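Long-range contacts in cellobiose 2-epimerase (Caldibacillus thermoamylovorans, PDB 5ZHB), which catalyses the epimerisation of cellobiose at C2 of its reducing-end sugar, interconverting a glucose and a mannose unit: residues Asp106-Val111 with Lys157-Arg162; Leu94-Asp99 with His110-Ala115; Ser225-Val230 with Tyr278-Lys283. All blocks are in the same frame, centred on the assembly; numbering follows the deposited sequence. Where two conformers were deposited one is given.

Contact 1. Residues Asp106-Val111 with Lys157-Arg162; sequences DDRKHV and KEEFNR
K109 and F160 form an antiparallel hydrogen-bonded pair where the edge strand 106-110 meets strand 155-160 in a small sheet of the (alpha/alpha)6-barrel expected for this family. K109 N bonds to F160 O and F160 N bonds back to K109 O, both at 2.9 Å. H110 and E159 follow as a non-hydrogen-bonded pair. Another backbone bond, V111 N to E158 O, ties in the first turn of helix 111-128.

This end is the tightly packed one. V111 CG2 lies 3.2 Å from K157 O, a buried carbonyl with no partner in the model, and 4.0 Å from F160 CE1 at the ring edge. The E158 carbonyl oxygen lies over the centre of the H110 ring, 3.3 Å above its plane. E158 OE1 is at the edge of that ring, in its plane, with the carboxylate turned 75° to it; OE2 is held by T182 and T185.

The side of D107, R108 and R162 is looser and partly exposed. In one of its two conformers R108 bridges two acids. It grips D106 side-on, with NE on OD1 and NH2 on OD2. Its NH1 reaches E159 OE2 at 3.1 Å, from above the carboxylate plane, in a rather bent bond (137°). R162 crosses D107 at about a right angle, with R162 CD 3.5 Å from D107 OD2. R162 NE pairs with D88. A water bridges D107 OD1 and R162 N.

K109 is buried and its ammonium is gripped. Bends at chi2 and chi4 fold the chain back, and NZ, held also by D88 and K92 O, meets an in-plane lone pair of R162 O at 2.8 Å.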
loop_
_atom_site.group_PDB
_atom_site.type_symbol
_atom_site.label_atom_id
_atom_site.label_comp_id
_atom_site.label_asym_id
_atom_site.label_seq_id
_atom_site.Cartn_x
_atom_site.Cartn_y
_atom_site.Cartn_z
ATOM N N ASP A 106 11.862 12.343 12.263
ATOM C CA ASP A 106 10.799 11.786 13.082
ATOM C C ASP A 106 11.179 10.330 13.349
ATOM O O ASP A 106 11.090 9.464 12.479
ATOM C CB ASP A 106 9.401 11.973 12.506
ATOM C CG ASP A 106 8.244 11.537 13.409
ATOM O OD1 ASP A 106 8.452 10.750 14.381
ATOM O OD2 ASP A 106 7.129 11.986 13.160
ATOM N N ASP A 107 11.741 10.116 14.538
ATOM C CA ASP A 107 12.430 8.882 14.846
ATOM C C ASP A 107 11.508 7.859 15.517
ATOM O O ASP A 107 11.995 6.844 16.029
ATOM C CB ASP A 107 13.656 9.162 15.701
ATOM C CG ASP A 107 13.381 9.740 17.081
ATOM O OD1 ASP A 107 12.210 9.893 17.459
ATOM O OD2 ASP A 107 14.364 10.050 17.763
ATOM N N ARG A 108 10.194 8.123 15.519
ATOM C CA ARG A 108 9.228 7.136 15.976
ATOM C C ARG A 108 9.305 5.844 15.149
ATOM O O ARG A 108 9.691 5.826 13.982
ATOM C CB ARG A 108 7.822 7.730 15.954
ATOM C CG ARG A 108 7.628 8.727 17.080
ATOM C CD ARG A 108 6.237 9.291 17.069
ATOM N NE ARG A 108 5.944 9.827 15.735
ATOM C CZ ARG A 108 4.791 10.383 15.388
ATOM N NH1 ARG A 108 3.816 10.476 16.272
ATOM N NH2 ARG A 108 4.646 10.855 14.167
ATOM N N LYS A 109 8.908 4.748 15.783
ATOM C CA LYS A 109 8.965 3.427 15.186
ATOM C C LYS A 109 7.533 2.894 15.126
ATOM O O LYS A 109 6.916 2.641 16.164
ATOM C CB LYS A 109 9.801 2.548 16.118
ATOM C CG LYS A 109 11.255 2.936 16.239
ATOM C CD LYS A 109 12.126 2.795 15.007
ATOM C CE LYS A 109 13.473 3.456 15.198
ATOM N NZ LYS A 109 14.349 2.764 16.177
ATOM N N HIS A 110 7.000 2.782 13.912
ATOM C CA HIS A 110 5.614 2.387 13.740
ATOM C C HIS A 110 5.622 1.007 13.067
ATOM O O HIS A 110 6.387 0.793 12.122
ATOM C CB HIS A 110 4.886 3.476 12.946
ATOM C CG HIS A 110 3.409 3.368 13.103
ATOM N ND1 HIS A 110 2.716 2.233 12.715
ATOM C CD2 HIS A 110 2.521 4.186 13.679
ATOM C CE1 HIS A 110 1.430 2.383 13.004
ATOM N NE2 HIS A 110 1.279 3.571 13.592
ATOM N N VAL A 111 4.763 0.100 13.545
ATOM C CA VAL A 111 4.626 -1.239 12.973
ATOM C C VAL A 111 4.308 -1.146 11.476
ATOM O O VAL A 111 4.818 -1.917 10.686
ATOM C CB VAL A 111 3.567 -2.043 13.759
ATOM C CG1 VAL A 111 3.215 -3.352 13.061
ATOM C CG2 VAL A 111 3.994 -2.339 15.187
ATOM N N LYS A 157 0.427 -4.030 17.042
ATOM C CA LYS A 157 0.452 -2.755 17.708
ATOM C C LYS A 157 0.750 -1.653 16.684
ATOM O O LYS A 157 0.814 -1.913 15.481
ATOM C CB LYS A 157 1.486 -2.890 18.836
ATOM C CG LYS A 157 1.086 -3.780 20.012
ATOM C CD LYS A 157 2.109 -3.690 21.140
ATOM C CE LYS A 157 1.760 -4.525 22.334
ATOM N NZ LYS A 157 2.662 -4.220 23.456
ATOM N N GLU A 158 0.836 -0.412 17.184
ATOM C CA GLU A 158 0.854 0.784 16.361
ATOM C C GLU A 158 2.200 1.499 16.543
ATOM O O GLU A 158 3.151 1.211 15.817
ATOM C CB GLU A 158 -0.352 1.665 16.685
ATOM C CG GLU A 158 -1.700 1.079 16.249
ATOM C CD GLU A 158 -1.849 1.045 14.733
ATOM O OE1 GLU A 158 -1.439 2.045 14.111
ATOM O OE2 GLU A 158 -2.371 0.066 14.190
ATOM N N GLU A 159 2.271 2.431 17.503
ATOM C CA GLU A 159 3.321 3.449 17.522
ATOM C C GLU A 159 4.187 3.287 18.778
ATOM O O GLU A 159 3.660 3.134 19.884
ATOM C CB GLU A 159 2.723 4.853 17.468
ATOM C CG GLU A 159 3.731 5.996 17.586
ATOM C CD GLU A 159 3.063 7.362 17.586
ATOM O OE1 GLU A 159 2.145 7.513 16.781
ATOM O OE2 GLU A 159 3.436 8.260 18.373
ATOM N N PHE A 160 5.514 3.389 18.557
ATOM C CA PHE A 160 6.533 3.392 19.607
ATOM C C PHE A 160 7.454 4.597 19.420
ATOM O O PHE A 160 7.560 5.149 18.315
ATOM C CB PHE A 160 7.352 2.094 19.530
ATOM C CG PHE A 160 6.524 0.825 19.646
ATOM C CD1 PHE A 160 5.728 0.392 18.583
ATOM C CD2 PHE A 160 6.514 0.076 20.818
ATOM C CE1 PHE A 160 4.963 -0.757 18.699
ATOM C CE2 PHE A 160 5.757 -1.082 20.919
ATOM C CZ PHE A 160 4.971 -1.488 19.849
ATOM N N ASN A 161 8.196 4.962 20.495
ATOM C CA ASN A 161 9.281 5.913 20.355
ATOM C C ASN A 161 10.462 5.199 19.727
ATOM O O ASN A 161 10.431 3.975 19.504
ATOM C CB ASN A 161 9.615 6.626 21.667
ATOM C CG ASN A 161 10.123 5.699 22.749
ATOM O OD1 ASN A 161 10.554 4.566 22.480
ATOM N ND2 ASN A 161 10.137 6.209 23.971
ATOM N N ARG A 162 11.535 5.970 19.516
ATOM C CA ARG A 162 12.732 5.447 18.896
ATOM C C ARG A 162 13.207 4.164 19.576
ATOM O O ARG A 162 13.700 3.259 18.904
ATOM C CB ARG A 162 13.826 6.514 18.898
ATOM C CG ARG A 162 15.035 6.128 18.053
ATOM C CD ARG A 162 16.253 7.081 18.203
ATOM N NE ARG A 162 17.385 6.425 17.566
ATOM C CZ ARG A 162 18.657 6.788 17.646
ATOM N NH1 ARG A 162 19.036 7.743 18.461
ATOM N NH2 ARG A 162 19.555 6.182 16.909
HETATM O O HOH W 1 10.910 8.797 19.474
#

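Contact 2. Residues Leu94-Asp99 with His110-Ala115; sequences LYWMVD and HVYAQA
L94 and Q114 mark the closest backbone approach, with their CA atoms 6.1 Å apart, where the segment leading into strand 97-98 meets the first turn of helix 111-128. The Q114 amide joins the two. Its OE1 accepts from L94 N at 2.7 Å, and its NE2 donates to L94 O at 3.1 Å. Both bonds are nearly straight, and both acceptors use an in-plane lone pair. The side chain thus pairs with the L94 backbone much as a neighbouring strand would. Q114 CG sits beside the backbone N (chi1 -46°), and a bend at chi2 brings CD within 3.5 Å of L94 N. NE2 also donates to H110 O, from above that carbonyl plane, so H110 O takes both Q114 N and NE2. These bonds fix the rotation of the amide.

W96 carries the apolar half. One side of its six-membered ring meets the helix start: CZ3 lies 3.6 Å from H110 CB, CE3 lies 4.0 Å from A113 CB, and CH2 touches Y112 CD2 edge to edge. H110 is the N-cap, its ND1 accepting from Y112 N in the ring plane. L94 CD1 rests on A113 O.

W96 and M97 both face D106 in a classic beta bulge. Helix 49-66 lies alongside, touching L94 through C53 and both W96 and Y112 through I50, while helix 183-199 meets H110 through T185.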
loop_
_atom_site.group_PDB
_atom_site.type_symbol
_atom_site.label_atom_id
_atom_site.label_comp_id
_atom_site.label_asym_id
_atom_site.label_seq_id
_atom_site.Cartn_x
_atom_site.Cartn_y
_atom_site.Cartn_z
ATOM N N LEU A 94 12.874 0.947 11.137
ATOM C CA LEU A 94 12.869 2.065 10.206
ATOM C C LEU A 94 12.294 3.283 10.895
ATOM O O LEU A 94 11.255 3.187 11.524
ATOM C CB LEU A 94 12.040 1.752 8.962
ATOM C CG LEU A 94 12.364 0.460 8.212
ATOM C CD1 LEU A 94 11.461 0.350 6.986
ATOM C CD2 LEU A 94 13.824 0.405 7.805
ATOM N N TYR A 95 13.013 4.410 10.788
ATOM C CA TYR A 95 12.499 5.715 11.157
ATOM C C TYR A 95 11.241 6.060 10.362
ATOM O O TYR A 95 11.118 5.682 9.201
ATOM C CB TYR A 95 13.619 6.721 10.850
ATOM C CG TYR A 95 14.805 6.654 11.797
ATOM C CD1 TYR A 95 14.635 6.581 13.179
ATOM C CD2 TYR A 95 16.106 6.689 11.303
ATOM C CE1 TYR A 95 15.728 6.557 14.043
ATOM C CE2 TYR A 95 17.201 6.668 12.151
ATOM C CZ TYR A 95 17.015 6.639 13.520
ATOM O OH TYR A 95 18.103 6.563 14.338
ATOM N N TRP A 96 10.380 6.887 10.958
ATOM C CA TRP A 96 9.209 7.411 10.277
ATOM C C TRP A 96 9.560 8.457 9.215
ATOM O O TRP A 96 8.985 8.462 8.112
ATOM C CB TRP A 96 8.268 8.005 11.319
ATOM C CG TRP A 96 6.897 8.368 10.820
ATOM C CD1 TRP A 96 6.363 9.617 10.693
ATOM C CD2 TRP A 96 5.846 7.437 10.460
ATOM N NE1 TRP A 96 5.060 9.524 10.274
ATOM C CE2 TRP A 96 4.718 8.204 10.125
ATOM C CE3 TRP A 96 5.764 6.045 10.372
ATOM C CZ2 TRP A 96 3.515 7.624 9.728
ATOM C CZ3 TRP A 96 4.584 5.474 9.949
ATOM C CH2 TRP A 96 3.466 6.253 9.655
ATOM N N MET A 97 10.484 9.361 9.562
ATOM C CA MET A 97 10.981 10.358 8.625
ATOM C C MET A 97 12.475 10.581 8.859
ATOM O O MET A 97 12.972 10.452 9.982
ATOM C CB MET A 97 10.306 11.728 8.798
ATOM C CG MET A 97 8.821 11.815 8.443
ATOM S SD MET A 97 8.432 11.883 6.676
ATOM C CE MET A 97 9.478 13.226 6.096
ATOM N N VAL A 98 13.166 10.942 7.775
ATOM C CA VAL A 98 14.500 11.519 7.833
ATOM C C VAL A 98 14.496 12.831 7.053
ATOM O O VAL A 98 13.598 13.094 6.272
ATOM C CB VAL A 98 15.582 10.539 7.338
ATOM C CG1 VAL A 98 15.679 9.302 8.231
ATOM C CG2 VAL A 98 15.377 10.142 5.879
ATOM N N ASP A 99 15.508 13.681 7.290
ATOM C CA ASP A 99 15.634 14.940 6.582
ATOM C C ASP A 99 16.273 14.625 5.242
ATOM O O ASP A 99 16.626 13.486 4.977
ATOM C CB ASP A 99 16.378 15.979 7.418
ATOM C CG ASP A 99 17.851 15.682 7.672
ATOM O OD1 ASP A 99 18.398 14.780 7.019
ATOM O OD2 ASP A 99 18.434 16.335 8.561
ATOM N N HIS A 110 7.000 2.782 13.912
ATOM C CA HIS A 110 5.614 2.387 13.740
ATOM C C HIS A 110 5.622 1.007 13.067
ATOM O O HIS A 110 6.387 0.793 12.122
ATOM C CB HIS A 110 4.886 3.476 12.946
ATOM C CG HIS A 110 3.409 3.368 13.103
ATOM N ND1 HIS A 110 2.716 2.233 12.715
ATOM C CD2 HIS A 110 2.521 4.186 13.679
ATOM C CE1 HIS A 110 1.430 2.383 13.004
ATOM N NE2 HIS A 110 1.279 3.571 13.592
ATOM N N VAL A 111 4.763 0.100 13.545
ATOM C CA VAL A 111 4.626 -1.239 12.973
ATOM C C VAL A 111 4.308 -1.146 11.476
ATOM O O VAL A 111 4.818 -1.917 10.686
ATOM C CB VAL A 111 3.567 -2.043 13.759
ATOM C CG1 VAL A 111 3.215 -3.352 13.061
ATOM C CG2 VAL A 111 3.994 -2.339 15.187
ATOM N N TYR A 112 3.499 -0.160 11.073
ATOM C CA TYR A 112 3.106 0.036 9.681
ATOM C C TYR A 112 4.342 0.256 8.828
ATOM O O TYR A 112 4.465 -0.310 7.743
ATOM C CB TYR A 112 2.168 1.238 9.613
ATOM C CG TYR A 112 1.646 1.682 8.257
ATOM C CD1 TYR A 112 1.181 0.770 7.313
ATOM C CD2 TYR A 112 1.508 3.028 7.977
ATOM C CE1 TYR A 112 0.661 1.203 6.109
ATOM C CE2 TYR A 112 0.990 3.474 6.777
ATOM C CZ TYR A 112 0.571 2.553 5.838
ATOM O OH TYR A 112 0.047 3.009 4.660
ATOM N N ALA A 113 5.271 1.074 9.333
ATOM C CA ALA A 113 6.487 1.326 8.589
ATOM C C ALA A 113 7.356 0.065 8.520
ATOM O O ALA A 113 7.951 -0.193 7.476
ATOM C CB ALA A 113 7.191 2.542 9.180
ATOM N N GLN A 114 7.435 -0.711 9.608
ATOM C CA GLN A 114 8.262 -1.910 9.632
ATOM C C GLN A 114 7.720 -2.920 8.616
ATOM O O GLN A 114 8.485 -3.557 7.904
ATOM C CB GLN A 114 8.395 -2.539 11.020
ATOM C CG GLN A 114 8.699 -1.564 12.154
ATOM C CD GLN A 114 9.765 -0.533 11.837
ATOM O OE1 GLN A 114 10.862 -0.862 11.379
ATOM N NE2 GLN A 114 9.454 0.728 12.065
ATOM N N ALA A 115 6.394 -3.020 8.532
ATOM C CA ALA A 115 5.746 -3.880 7.533
ATOM C C ALA A 115 6.159 -3.508 6.109
ATOM O O ALA A 115 6.590 -4.374 5.329
ATOM C CB ALA A 115 4.233 -3.844 7.706
#

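Contact 3. Residues Ser225-Val230 with Tyr278-Lys283; sequences SKFLQV and YNIEKK
The F227 ring has N279 ND2 over the centre of one face, 3.3 Å above its plane, and S225 OG at its edge. The N279 amide stands steeply to the ring, their planes 80° apart. K283 CD comes in obliquely, 3.6 Å from F227 CZ. I280 CD1 also approaches obliquely, 4.0 Å from F227 CE1. N279 CG is anti to the backbone N (chi1 -169°), which places it beside K226 CB, 3.8 Å away. K283 NZ donates to N279 OD1 at 2.9 Å, on a lone pair within the amide plane, and more weakly to S225 O. A water accepts from N279 ND2 and donates to K226 O. Both ends of the amide are thus held. S225 OG accepts from F227 N in an ST turn. An alanine in place of F227 would probably open a gap beside I280 CD1 and K283 CD and leave N279 ND2 without the ring it lies over.

The contact joins the loop between helix 203-220 and strand 231-232 to the last turns of helix 267-283. Helix 245-262 meets both sides through D248, which touches F227 and I280. Strand 242-244 adds K243 against F227, and helix 306-323 packs on I280 through F316.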
loop_
_atom_site.group_PDB
_atom_site.type_symbol
_atom_site.label_atom_id
_atom_site.label_comp_id
_atom_site.label_asym_id
_atom_site.label_seq_id
_atom_site.Cartn_x
_atom_site.Cartn_y
_atom_site.Cartn_z
ATOM N N SER A 225 -22.968 -6.405 6.515
ATOM C CA SER A 225 -22.839 -5.308 5.559
ATOM C C SER A 225 -21.862 -5.648 4.431
ATOM O O SER A 225 -21.901 -5.005 3.374
ATOM C CB SER A 225 -22.394 -4.049 6.252
ATOM O OG SER A 225 -21.025 -4.183 6.596
ATOM N N LYS A 226 -20.938 -6.583 4.719
ATOM C CA LYS A 226 -19.852 -7.006 3.839
ATOM C C LYS A 226 -18.753 -5.943 3.740
ATOM O O LYS A 226 -17.818 -6.145 2.984
ATOM C CB LYS A 226 -20.328 -7.404 2.442
ATOM C CG LYS A 226 -21.450 -8.430 2.503
ATOM C CD LYS A 226 -20.942 -9.835 2.748
ATOM C CE LYS A 226 -21.996 -10.874 2.492
ATOM N NZ LYS A 226 -22.699 -11.187 3.731
ATOM N N PHE A 227 -18.815 -4.897 4.570
ATOM C CA PHE A 227 -17.724 -3.933 4.656
ATOM C C PHE A 227 -16.674 -4.365 5.678
ATOM O O PHE A 227 -16.950 -5.120 6.622
ATOM C CB PHE A 227 -18.204 -2.547 5.067
ATOM C CG PHE A 227 -18.921 -1.751 3.993
ATOM C CD1 PHE A 227 -18.198 -1.100 2.997
ATOM C CD2 PHE A 227 -20.306 -1.609 4.011
ATOM C CE1 PHE A 227 -18.847 -0.348 2.030
ATOM C CE2 PHE A 227 -20.959 -0.864 3.036
ATOM C CZ PHE A 227 -20.222 -0.223 2.054
ATOM N N LEU A 228 -15.454 -3.820 5.500
ATOM C CA LEU A 228 -14.435 -3.906 6.523
ATOM C C LEU A 228 -14.687 -2.788 7.516
ATOM O O LEU A 228 -15.076 -1.694 7.143
ATOM C CB LEU A 228 -13.043 -3.784 5.916
ATOM C CG LEU A 228 -12.646 -4.873 4.925
ATOM C CD1 LEU A 228 -11.183 -4.693 4.649
ATOM C CD2 LEU A 228 -12.942 -6.276 5.415
ATOM N N GLN A 229 -14.424 -3.052 8.782
ATOM C CA GLN A 229 -14.386 -1.987 9.773
ATOM C C GLN A 229 -12.933 -1.504 9.875
ATOM O O GLN A 229 -12.017 -2.224 9.502
ATOM C CB GLN A 229 -14.991 -2.515 11.083
ATOM C CG GLN A 229 -16.405 -3.077 10.900
ATOM C CD GLN A 229 -16.842 -3.986 12.037
ATOM O OE1 GLN A 229 -17.648 -3.586 12.879
ATOM N NE2 GLN A 229 -16.305 -5.200 12.097
ATOM N N VAL A 230 -12.747 -0.301 10.403
ATOM C CA VAL A 230 -11.507 0.440 10.212
ATOM C C VAL A 230 -10.729 0.597 11.519
ATOM O O VAL A 230 -9.529 0.370 11.523
ATOM C CB VAL A 230 -11.774 1.769 9.504
ATOM C CG1 VAL A 230 -10.481 2.547 9.233
ATOM C CG2 VAL A 230 -12.511 1.517 8.192
ATOM N N TYR A 278 -17.988 -7.642 -4.761
ATOM C CA TYR A 278 -19.359 -7.337 -5.137
ATOM C C TYR A 278 -19.860 -6.129 -4.366
ATOM O O TYR A 278 -20.563 -5.265 -4.912
ATOM C CB TYR A 278 -20.305 -8.522 -4.934
ATOM C CG TYR A 278 -20.285 -9.466 -6.121
ATOM C CD1 TYR A 278 -20.841 -9.066 -7.337
ATOM C CD2 TYR A 278 -19.736 -10.738 -6.043
ATOM C CE1 TYR A 278 -20.843 -9.908 -8.435
ATOM C CE2 TYR A 278 -19.754 -11.599 -7.136
ATOM C CZ TYR A 278 -20.306 -11.174 -8.332
ATOM O OH TYR A 278 -20.335 -11.937 -9.462
ATOM N N ASN A 279 -19.534 -6.084 -3.075
ATOM C CA ASN A 279 -20.046 -5.032 -2.222
ATOM C C ASN A 279 -19.560 -3.669 -2.725
ATOM O O ASN A 279 -20.308 -2.671 -2.744
ATOM C CB ASN A 279 -19.650 -5.299 -0.764
ATOM C CG ASN A 279 -20.376 -4.394 0.192
ATOM O OD1 ASN A 279 -21.612 -4.328 0.162
ATOM N ND2 ASN A 279 -19.645 -3.605 0.962
ATOM N N ILE A 280 -18.266 -3.602 -3.079
ATOM C CA ILE A 280 -17.693 -2.311 -3.431
ATOM C C ILE A 280 -18.146 -1.928 -4.843
ATOM O O ILE A 280 -18.350 -0.748 -5.101
ATOM C CB ILE A 280 -16.160 -2.292 -3.244
ATOM C CG1 ILE A 280 -15.772 -2.588 -1.773
ATOM C CG2 ILE A 280 -15.601 -0.961 -3.740
ATOM C CD1 ILE A 280 -16.300 -1.587 -0.762
ATOM N N GLU A 281 -18.334 -2.911 -5.732
ATOM C CA GLU A 281 -18.875 -2.643 -7.066
ATOM C C GLU A 281 -20.240 -1.963 -6.917
ATOM O O GLU A 281 -20.548 -1.010 -7.631
ATOM C CB GLU A 281 -18.843 -3.907 -7.926
ATOM C CG GLU A 281 -19.229 -3.740 -9.401
ATOM C CD GLU A 281 -20.698 -3.411 -9.717
ATOM O OE1 GLU A 281 -21.024 -2.912 -10.807
ATOM O OE2 GLU A 281 -21.545 -3.645 -8.856
ATOM N N LYS A 282 -21.046 -2.426 -5.947
ATOM C CA LYS A 282 -22.405 -1.937 -5.783
ATOM C C LYS A 282 -22.449 -0.656 -4.961
ATOM O O LYS A 282 -23.302 0.197 -5.190
ATOM C CB LYS A 282 -23.282 -2.981 -5.075
ATOM C CG LYS A 282 -24.746 -2.583 -4.854
ATOM C CD LYS A 282 -25.487 -3.512 -3.897
ATOM C CE LYS A 282 -25.386 -4.950 -4.296
ATOM N NZ LYS A 282 -26.129 -5.847 -3.406
ATOM N N LYS A 283 -21.579 -0.530 -3.958
ATOM C CA LYS A 283 -21.742 0.548 -2.999
ATOM C C LYS A 283 -20.731 1.681 -3.186
ATOM O O LYS A 283 -21.026 2.809 -2.792
ATOM C CB LYS A 283 -21.705 -0.078 -1.603
ATOM C CG LYS A 283 -22.921 -0.994 -1.321
ATOM C CD LYS A 283 -22.943 -1.531 0.099
ATOM C CE LYS A 283 -24.091 -2.466 0.377
ATOM N NZ LYS A 283 -23.811 -3.162 1.633
HETATM O O HOH W 2 -16.849 -4.228 1.252
#

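How the contacts relate
From the N terminus, contact 2 opens first, at 94-99. It closes at 110-115 after a short turn-back through strand 106-110. Contact 1 opens on 106-111, so the two overlap and share H110 and V111. It closes at 157-162, after helices 111-128 and 131-145. Their centres are 7 Å apart. They touch directly, as where D106 O probably accepts from M97 N. Together they tie two small sheets to the start of helix 111-128. Contact 3 follows in series, neither nested nor crossing. It closes a loop of 47 residues on helix 267-283. Its centre lies about 30 Å from that of contact 2, on the opposite side of the chain's centre.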